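Local coordinates for Spermidine/putrescine ABC transporter, periplasmic binding protein (Treponema pallidum, PDB 2V84) that probably binds polyamines such as spermidine and putrescine in the periplasm, serving as the receptor of an ABC transporter, at residues 78-81 / 82-85; 193-196 / 197-201; 238-241 / 242-245; 273-276 / 277-280. One frame throughout, in Å; residues are numbered along the deposited sequence.

Contact 1: 78-81 / 82-85; sequences VPSG and DFVS
The S80 hydroxyl donates to the carboxylate of D82: OG lies 2.8 Å from OD1 and meets it on the syn side, 33° out of the carboxylate plane. This bond marks the passage from strand 76-77 of a parallel sheet into helix 81-89, a strand-to-helix turn of the periplasmic binding protein fold. S80 occupies the N-cap position, but its OG bonds the D82 carboxylate rather than a backbone N-H of the first turn. Both side chains have their first torsion at 50°, with OG and CG each lodged between the backbone N and the carbonyl carbon, bringing the two groups together across G81.

The main chain begins the helix independently, V84 N donating to S80 O at 2.9 Å and S85 N to G81 O at 3.2 Å with an N-H angle of 164°. On another side of the turn P79 is the apolar anchor: its CB is 3.9 Å from F83 CB and 4.1 Å from V84 CG2. M63 and C261 also touch the proline.

The polar side faces the probable ligand region. The D82 side chain is about 4 Å from that of R167, predicted to bind spermidine, and a bound MES, probably from the crystallisation liquor, lies about 4 Å from the S80 side chain. Near its plane, the F83 ring presents its edge to the same hydroxyl, CD1 standing 3.5 Å from S80 OG.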
loop_
_atom_site.group_PDB
_atom_site.type_symbol
_atom_site.label_atom_id
_atom_site.label_comp_id
_atom_site.label_asym_id
_atom_site.label_seq_id
_atom_site.Cartn_x
_atom_site.Cartn_y
_atom_site.Cartn_z
ATOM N N VAL A 78 -5.036 10.016 -3.703
ATOM C CA VAL A 78 -4.133 8.887 -3.969
ATOM C C VAL A 78 -4.757 7.534 -3.516
ATOM O O VAL A 78 -4.404 7.005 -2.453
ATOM C CB VAL A 78 -2.734 9.148 -3.325
ATOM C CG1 VAL A 78 -1.757 7.979 -3.572
ATOM C CG2 VAL A 78 -2.122 10.477 -3.826
ATOM N N PRO A 79 -5.701 6.982 -4.315
ATOM C CA PRO A 79 -6.347 5.712 -3.987
ATOM C C PRO A 79 -5.550 4.494 -4.403
ATOM O O PRO A 79 -4.634 4.607 -5.231
ATOM C CB PRO A 79 -7.682 5.791 -4.770
ATOM C CG PRO A 79 -7.728 7.146 -5.330
ATOM C CD PRO A 79 -6.319 7.564 -5.508
ATOM N N SER A 80 -5.883 3.342 -3.811
ATOM C CA SER A 80 -5.251 2.063 -4.140
ATOM C C SER A 80 -6.001 1.485 -5.325
ATOM O O SER A 80 -7.049 2.001 -5.693
ATOM C CB SER A 80 -5.343 1.106 -2.952
ATOM O OG SER A 80 -6.678 1.034 -2.468
ATOM N N GLY A 81 -5.475 0.428 -5.947
ATOM C CA GLY A 81 -6.033 -0.042 -7.236
ATOM C C GLY A 81 -7.482 -0.458 -7.154
ATOM O O GLY A 81 -8.277 -0.188 -8.062
ATOM N N ASP A 82 -7.851 -1.111 -6.053
ATOM C CA ASP A 82 -9.254 -1.472 -5.863
ATOM C C ASP A 82 -10.152 -0.236 -5.772
ATOM O O ASP A 82 -11.243 -0.213 -6.349
ATOM C CB ASP A 82 -9.459 -2.448 -4.679
ATOM C CG ASP A 82 -8.776 -1.997 -3.403
ATOM O OD1 ASP A 82 -7.711 -1.348 -3.478
ATOM O OD2 ASP A 82 -9.297 -2.316 -2.310
ATOM N N PHE A 83 -9.684 0.806 -5.093
ATOM C CA PHE A 83 -10.454 2.051 -5.007
ATOM C C PHE A 83 -10.426 2.878 -6.285
ATOM O O PHE A 83 -11.356 3.646 -6.531
ATOM C CB PHE A 83 -10.032 2.894 -3.805
ATOM C CG PHE A 83 -10.673 2.454 -2.532
ATOM C CD1 PHE A 83 -10.134 1.390 -1.813
ATOM C CD2 PHE A 83 -11.840 3.064 -2.073
ATOM C CE1 PHE A 83 -10.745 0.955 -0.645
ATOM C CE2 PHE A 83 -12.451 2.630 -0.886
ATOM C CZ PHE A 83 -11.892 1.576 -0.185
ATOM N N VAL A 84 -9.402 2.725 -7.132
ATOM C CA VAL A 84 -9.507 3.389 -8.452
ATOM C C VAL A 84 -10.660 2.783 -9.275
ATOM O O VAL A 84 -11.475 3.525 -9.899
ATOM C CB VAL A 84 -8.178 3.396 -9.233
ATOM C CG1 VAL A 84 -8.391 3.975 -10.651
ATOM C CG2 VAL A 84 -7.137 4.236 -8.487
ATOM N N SER A 85 -10.745 1.456 -9.266
ATOM C CA SER A 85 -11.773 0.738 -10.016
ATOM C C SER A 85 -13.187 1.038 -9.491
ATOM O O SER A 85 -14.098 1.352 -10.272
ATOM C CB SER A 85 -11.462 -0.756 -10.029
ATOM O OG SER A 85 -12.533 -1.526 -10.582
#

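Contact 2: 193-196 / 197-201; sequences AILV and TDHWK
L195 O accepts from both H199 N at 2.9 Å and W200 N at 3.3 Å, and V196 O takes K201 N at 2.7 Å, so the last part of helix 186-200 widens from ordinary i to i+4 bonding into a pi-type turn. The two donors to L195 O differ in direction: W200 N lies in the carbonyl plane, whereas H199 N stands 37° out of it.

One turn earlier the spacing is regular, and A193 O is gripped twice by T197, from opposite faces of its carbonyl plane. One donor is the backbone N; the other is OG1, 2.9 Å from A193 O, which reaches back because it stands beside its own backbone N (chi1 -56°).

The two methyls of L195 each meet a different ring. CD1 lies 3.7 Å from H199 CD2 in an oblique approach, the side chains crossing at about a right angle, while CD2 meets W200 CZ2 at 3.9 Å. V196 CG2 comes obliquely to the same indole, 4.2 Å from CE3. On the solvent side I194 and D198 run side by side.

V196 and W200 rest on helix 166-176 through A173, with W148 and F151 also against the indole. V196 and T197 touch V340 of helix 330-342, and just past the end of that helix the K201 amine forms a salt bridge with the terminal carboxylate of R343.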
loop_
_atom_site.group_PDB
_atom_site.type_symbol
_atom_site.label_atom_id
_atom_site.label_comp_id
_atom_site.label_asym_id
_atom_site.label_seq_id
_atom_site.Cartn_x
_atom_site.Cartn_y
_atom_site.Cartn_z
ATOM N N ALA A 193 -11.329 -17.673 5.871
ATOM C CA ALA A 193 -11.825 -17.217 7.179
ATOM C C ALA A 193 -11.517 -18.200 8.308
ATOM O O ALA A 193 -11.152 -17.787 9.416
ATOM C CB ALA A 193 -13.303 -16.951 7.116
ATOM N N ILE A 194 -11.689 -19.493 8.030
ATOM C CA ILE A 194 -11.394 -20.533 9.016
ATOM C C ILE A 194 -9.893 -20.565 9.316
ATOM O O ILE A 194 -9.495 -20.720 10.473
ATOM C CB ILE A 194 -11.874 -21.930 8.562
ATOM C CG1 ILE A 194 -13.410 -21.984 8.572
ATOM C CG2 ILE A 194 -11.293 -23.016 9.477
ATOM C CD1 ILE A 194 -14.035 -23.165 7.796
ATOM N N LEU A 195 -9.073 -20.423 8.276
ATOM C CA LEU A 195 -7.619 -20.339 8.475
ATOM C C LEU A 195 -7.228 -19.205 9.437
ATOM O O LEU A 195 -6.487 -19.425 10.400
ATOM C CB LEU A 195 -6.895 -20.194 7.129
ATOM C CG LEU A 195 -5.372 -20.363 7.115
ATOM C CD1 LEU A 195 -4.960 -21.774 7.599
ATOM C CD2 LEU A 195 -4.803 -20.077 5.758
ATOM N N VAL A 196 -7.720 -17.989 9.178
ATOM C CA VAL A 196 -7.410 -16.841 10.053
ATOM C C VAL A 196 -7.970 -17.059 11.458
ATOM O O VAL A 196 -7.258 -16.892 12.440
ATOM C CB VAL A 196 -7.949 -15.483 9.500
ATOM C CG1 VAL A 196 -7.516 -14.343 10.393
ATOM C CG2 VAL A 196 -7.486 -15.236 8.071
ATOM N N THR A 197 -9.254 -17.421 11.546
ATOM C CA THR A 197 -9.913 -17.579 12.847
ATOM C C THR A 197 -9.333 -18.708 13.680
ATOM O O THR A 197 -9.007 -18.513 14.848
ATOM C CB THR A 197 -11.423 -17.785 12.679
ATOM O OG1 THR A 197 -11.934 -16.684 11.941
ATOM C CG2 THR A 197 -12.126 -17.851 14.013
ATOM N N ASP A 198 -9.204 -19.880 13.068
ATOM C CA ASP A 198 -8.802 -21.068 13.799
ATOM C C ASP A 198 -7.316 -21.296 13.916
ATOM O O ASP A 198 -6.884 -21.976 14.848
ATOM C CB ASP A 198 -9.469 -22.322 13.212
ATOM C CG ASP A 198 -10.939 -22.422 13.562
ATOM O OD1 ASP A 198 -11.383 -21.717 14.505
ATOM O OD2 ASP A 198 -11.642 -23.215 12.892
ATOM N N HIS A 199 -6.523 -20.744 13.004
ATOM C CA HIS A 199 -5.077 -21.051 12.974
ATOM C C HIS A 199 -4.142 -19.891 13.297
ATOM O O HIS A 199 -3.098 -20.092 13.932
ATOM C CB HIS A 199 -4.694 -21.737 11.662
ATOM C CG HIS A 199 -5.383 -23.056 11.462
ATOM N ND1 HIS A 199 -5.176 -24.133 12.300
ATOM C CD2 HIS A 199 -6.314 -23.458 10.565
ATOM C CE1 HIS A 199 -5.931 -25.143 11.914
ATOM N NE2 HIS A 199 -6.627 -24.762 10.858
ATOM N N TRP A 200 -4.518 -18.680 12.888
ATOM C CA TRP A 200 -3.668 -17.508 13.091
ATOM C C TRP A 200 -4.127 -16.648 14.244
ATOM O O TRP A 200 -3.348 -16.351 15.128
ATOM C CB TRP A 200 -3.567 -16.672 11.813
ATOM C CG TRP A 200 -2.933 -17.397 10.663
ATOM C CD1 TRP A 200 -2.260 -18.591 10.707
ATOM C CD2 TRP A 200 -2.910 -16.972 9.297
ATOM N NE1 TRP A 200 -1.826 -18.935 9.459
ATOM C CE2 TRP A 200 -2.206 -17.959 8.567
ATOM C CE3 TRP A 200 -3.405 -15.837 8.617
ATOM C CZ2 TRP A 200 -1.974 -17.852 7.189
ATOM C CZ3 TRP A 200 -3.188 -15.733 7.238
ATOM C CH2 TRP A 200 -2.463 -16.736 6.539
ATOM N N LYS A 201 -5.393 -16.236 14.226
ATOM C CA LYS A 201 -5.950 -15.381 15.280
ATOM C C LYS A 201 -5.663 -15.824 16.733
ATOM O O LYS A 201 -5.367 -14.958 17.584
ATOM C CB LYS A 201 -7.463 -15.179 15.043
ATOM C CG LYS A 201 -8.204 -14.387 16.123
ATOM C CD LYS A 201 -9.684 -14.223 15.722
ATOM C CE LYS A 201 -10.543 -13.696 16.878
ATOM N NZ LYS A 201 -11.974 -13.552 16.467
#

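Contact 3: 238-241 / 242-245; sequences AMHE and HIDF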
loop_
_atom_site.group_PDB
_atom_site.type_symbol
_atom_site.label_atom_id
_atom_site.label_comp_id
_atom_site.label_asym_id
_atom_site.label_seq_id
_atom_site.Cartn_x
_atom_site.Cartn_y
_atom_site.Cartn_z
ATOM N N ALA A 238 20.797 0.871 14.740
ATOM C CA ALA A 238 21.669 -0.108 15.380
ATOM C C ALA A 238 21.056 -1.502 15.421
ATOM O O ALA A 238 21.777 -2.503 15.401
ATOM C CB ALA A 238 22.029 0.350 16.794
ATOM N N MET A 239 19.728 -1.562 15.480
ATOM C CA MET A 239 19.020 -2.819 15.693
ATOM C C MET A 239 18.411 -3.419 14.421
ATOM O O MET A 239 17.830 -4.502 14.457
ATOM C CB MET A 239 17.976 -2.668 16.812
ATOM C CG MET A 239 18.597 -2.542 18.199
ATOM S SD MET A 239 19.889 -3.790 18.411
ATOM C CE MET A 239 20.522 -3.442 20.054
ATOM N N HIS A 240 18.608 -2.730 13.302
ATOM C CA HIS A 240 18.145 -3.174 11.985
ATOM C C HIS A 240 18.689 -4.531 11.526
ATOM O O HIS A 240 17.976 -5.284 10.870
ATOM C CB HIS A 240 18.452 -2.094 10.938
ATOM C CG HIS A 240 17.545 -0.908 11.013
ATOM N ND1 HIS A 240 17.508 0.062 10.036
ATOM C CD2 HIS A 240 16.620 -0.550 11.935
ATOM C CE1 HIS A 240 16.607 0.974 10.357
ATOM N NE2 HIS A 240 16.051 0.624 11.503
ATOM N N GLU A 241 19.942 -4.840 11.873
ATOM C CA GLU A 241 20.566 -6.104 11.467
ATOM C C GLU A 241 19.855 -7.322 12.068
ATOM O O GLU A 241 20.034 -8.450 11.601
ATOM C CB GLU A 241 22.053 -6.131 11.842
ATOM C CG GLU A 241 22.331 -6.030 13.337
ATOM C CD GLU A 241 23.824 -6.000 13.676
ATOM O OE1 GLU A 241 24.573 -5.190 13.076
ATOM O OE2 GLU A 241 24.236 -6.775 14.565
ATOM N N HIS A 242 19.068 -7.082 13.112
ATOM C CA HIS A 242 18.372 -8.139 13.820
ATOM C C HIS A 242 16.978 -8.358 13.268
ATOM O O HIS A 242 16.268 -9.224 13.751
ATOM C CB HIS A 242 18.252 -7.808 15.308
ATOM C CG HIS A 242 19.565 -7.671 16.000
ATOM N ND1 HIS A 242 20.271 -8.754 16.476
ATOM C CD2 HIS A 242 20.307 -6.577 16.291
ATOM C CE1 HIS A 242 21.390 -8.332 17.037
ATOM N NE2 HIS A 242 21.436 -7.015 16.933
ATOM N N ILE A 243 16.588 -7.564 12.281
ATOM C CA ILE A 243 15.258 -7.670 11.688
ATOM C C ILE A 243 15.345 -8.389 10.353
ATOM O O ILE A 243 16.150 -8.040 9.502
ATOM C CB ILE A 243 14.579 -6.285 11.443
ATOM C CG1 ILE A 243 14.588 -5.423 12.702
ATOM C CG2 ILE A 243 13.114 -6.465 10.944
ATOM C CD1 ILE A 243 14.215 -3.975 12.455
ATOM N N ASP A 244 14.479 -9.380 10.159
ATOM C CA ASP A 244 14.298 -9.949 8.844
ATOM C C ASP A 244 12.903 -9.572 8.446
ATOM O O ASP A 244 11.939 -10.056 9.050
ATOM C CB ASP A 244 14.427 -11.473 8.903
ATOM C CG ASP A 244 14.385 -12.131 7.541
ATOM O OD1 ASP A 244 14.250 -11.448 6.498
ATOM O OD2 ASP A 244 14.473 -13.381 7.513
ATOM N N PHE A 245 12.807 -8.673 7.472
ATOM C CA PHE A 245 11.553 -8.325 6.859
ATOM C C PHE A 245 11.535 -9.054 5.538
ATOM O O PHE A 245 12.525 -9.002 4.799
ATOM C CB PHE A 245 11.426 -6.805 6.614
ATOM C CG PHE A 245 10.199 -6.448 5.863
ATOM C CD1 PHE A 245 8.998 -6.230 6.532
ATOM C CD2 PHE A 245 10.208 -6.433 4.473
ATOM C CE1 PHE A 245 7.848 -6.002 5.814
ATOM C CE2 PHE A 245 9.069 -6.172 3.764
ATOM C CZ PHE A 245 7.881 -5.967 4.432
#
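The imidazole of H242 lies between M239 and E241, whose side chains approach from opposite sides of the ring plane. E241 comes over a face: its CG is 4.0 Å from the ring centroid and 29° off the normal, a CH-pi contact. The two side chains run alongside each other, and the carboxylate plane is turned 41° from that of the imidazole, with OE2 3.7 Å from H242 NE2. The first torsion of E241 places CG between the backbone N and the carbonyl carbon, from where the extended chain follows the ring.

M239 meets the ring more slantwise. Its SD is 3.5 Å from H242 CD2 and 58° off the ring normal, an oblique sulfur-aromatic contact. The bend of the methionine at its second torsion brings the sulfur back toward the imidazole.

H240 takes no part in this cluster. Its ring stacks edge-to-face with F232, and NE2 is hydrogen-bonded to T235 O, while I243 CD1 lies obliquely beside it, 4.2 Å from H240 CD2. I243 also packs on F232, so this side of the turn is tied to helix 228-234.

Two backbone bonds fold the segment: H242 N to M239 O at 3.2 Å and I243 N to H240 O at 3.0 Å, each from i+3 back to i. With the helical torsions of H240, E241 and H242, they define two overlapping type I beta turns, a surface connection that delivers the chain into the antiparallel pairing of strand 243-246 with strand 125-137, begun by backbone bonds of H242 with K138 and D244 with V136.

Contact 4: 273-276 / 277-280; sequences HAFI and NFFL
I276, F275 and N277 have the most surface buried here, and each uses a different chemistry. F275 reaches along the helix: its CG is anti to the backbone N (chi1 -173°), and the end of the ring approaches both later phenylalanines, with CE2 4.2 Å from F279 CD1 and CE1 4.4 Å from F278 CD1. Both approaches are oblique. I276 acts more through its backbone, its O accepting L280 N at 3.1 Å, while its CG2 makes a loose apolar contact with L280 CD1 at 4.3 Å.

N277 serves the polar side. Its backbone N donates to H273 O at 2.9 Å with an N-H angle of 167°. Its ND2 donates to a water 3.2 Å away, and that water in turn donates to A274 O at 2.8 Å, bridging the amide to a carbonyl that already accepts F278 N.

The rings continue outward: F275 and F278 each meet F44 edge-to-face, and F279 stacks on Y127. F275 and I276 also lie on L76 and F260, residues of two different sheets. This is a largely buried helix whose C-terminal turn packs phenylalanines into the interior of an alpha/beta lobe of the periplasmic binding protein fold.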
loop_
_atom_site.group_PDB
_atom_site.type_symbol
_atom_site.label_atom_id
_atom_site.label_comp_id
_atom_site.label_asym_id
_atom_site.label_seq_id
_atom_site.Cartn_x
_atom_site.Cartn_y
_atom_site.Cartn_z
ATOM N N HIS A 273 -1.927 18.204 -12.664
ATOM C CA HIS A 273 -1.089 17.505 -13.641
ATOM C C HIS A 273 0.388 17.835 -13.405
ATOM O O HIS A 273 1.258 16.978 -13.545
ATOM C CB HIS A 273 -1.470 17.927 -15.064
ATOM C CG HIS A 273 -2.776 17.371 -15.542
ATOM N ND1 HIS A 273 -3.987 17.947 -15.238
ATOM C CD2 HIS A 273 -3.059 16.283 -16.297
ATOM C CE1 HIS A 273 -4.960 17.260 -15.812
ATOM N NE2 HIS A 273 -4.424 16.240 -16.452
ATOM N N ALA A 274 0.656 19.089 -13.049
ATOM C CA ALA A 274 2.015 19.577 -12.887
ATOM C C ALA A 274 2.665 18.896 -11.704
ATOM O O ALA A 274 3.868 18.620 -11.712
ATOM C CB ALA A 274 2.023 21.101 -12.706
ATOM N N PHE A 275 1.870 18.614 -10.685
ATOM C CA PHE A 275 2.411 17.923 -9.538
ATOM C C PHE A 275 2.711 16.460 -9.816
ATOM O O PHE A 275 3.763 15.970 -9.422
ATOM C CB PHE A 275 1.533 18.082 -8.304
ATOM C CG PHE A 275 2.167 17.514 -7.070
ATOM C CD1 PHE A 275 3.032 18.288 -6.299
ATOM C CD2 PHE A 275 1.945 16.182 -6.709
ATOM C CE1 PHE A 275 3.647 17.751 -5.166
ATOM C CE2 PHE A 275 2.557 15.635 -5.579
ATOM C CZ PHE A 275 3.406 16.423 -4.807
ATOM N N ILE A 276 1.831 15.766 -10.542
ATOM C CA ILE A 276 2.105 14.383 -10.923
ATOM C C ILE A 276 3.373 14.330 -11.781
ATOM O O ILE A 276 4.235 13.461 -11.600
ATOM C CB ILE A 276 0.900 13.771 -11.733
ATOM C CG1 ILE A 276 -0.391 13.810 -10.885
ATOM C CG2 ILE A 276 1.217 12.344 -12.211
ATOM C CD1 ILE A 276 -1.667 13.453 -11.675
ATOM N N ASN A 277 3.462 15.262 -12.731
ATOM C CA ASN A 277 4.636 15.388 -13.574
ATOM C C ASN A 277 5.907 15.653 -12.743
ATOM O O ASN A 277 6.939 15.055 -12.996
ATOM C CB ASN A 277 4.422 16.472 -14.641
ATOM C CG ASN A 277 5.418 16.366 -15.775
ATOM O OD1 ASN A 277 5.544 15.317 -16.394
ATOM N ND2 ASN A 277 6.138 17.456 -16.048
ATOM N N PHE A 278 5.807 16.524 -11.736
ATOM C CA PHE A 278 6.922 16.859 -10.836
ATOM C C PHE A 278 7.355 15.627 -10.016
ATOM O O PHE A 278 8.541 15.311 -9.900
ATOM C CB PHE A 278 6.478 18.013 -9.920
ATOM C CG PHE A 278 7.435 18.337 -8.797
ATOM C CD1 PHE A 278 7.334 17.687 -7.558
ATOM C CD2 PHE A 278 8.384 19.347 -8.946
ATOM C CE1 PHE A 278 8.210 18.013 -6.497
ATOM C CE2 PHE A 278 9.260 19.683 -7.890
ATOM C CZ PHE A 278 9.166 19.015 -6.673
ATOM N N PHE A 279 6.379 14.925 -9.475
ATOM C CA PHE A 279 6.635 13.776 -8.597
ATOM C C PHE A 279 7.365 12.663 -9.347
ATOM O O PHE A 279 8.209 11.953 -8.786
ATOM C CB PHE A 279 5.294 13.299 -8.048
ATOM C CG PHE A 279 5.400 12.344 -6.907
ATOM C CD1 PHE A 279 5.626 12.807 -5.605
ATOM C CD2 PHE A 279 5.233 10.979 -7.125
ATOM C CE1 PHE A 279 5.709 11.899 -4.534
ATOM C CE2 PHE A 279 5.299 10.069 -6.061
ATOM C CZ PHE A 279 5.549 10.541 -4.766
ATOM N N LEU A 280 7.041 12.532 -10.635
ATOM C CA LEU A 280 7.658 11.526 -11.500
ATOM C C LEU A 280 8.982 11.963 -12.151
ATOM O O LEU A 280 9.551 11.205 -12.930
ATOM C CB LEU A 280 6.687 11.059 -12.585
ATOM C CG LEU A 280 5.458 10.256 -12.117
ATOM C CD1 LEU A 280 4.569 9.961 -13.316
ATOM C CD2 LEU A 280 5.829 8.987 -11.379
HETATM O O HOH W 1 5.852 19.453 -13.511
#

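How the contacts relate
All four contacts are local, but they sample different depths of the fold. Contact 4 is the buried one, dominated by phenylalanines; contact 3 is a surface turn with mixed polar and sulfur chemistry. Contacts 1 and 2 are intermediate and sit at opposite kinds of helix end, the first opening helix 81-89 and the second closing helix 186-200 with widened bonding. Contacts 1 and 4 are the nearest pair, with nearest atoms about 7 Å apart, and both touch strand 254-260. Contact 1 alone adjoins the predicted polyamine site directly, whereas contacts 2 and 4 lie on opposite sides of the chain's centre, 43 Å apart between centres.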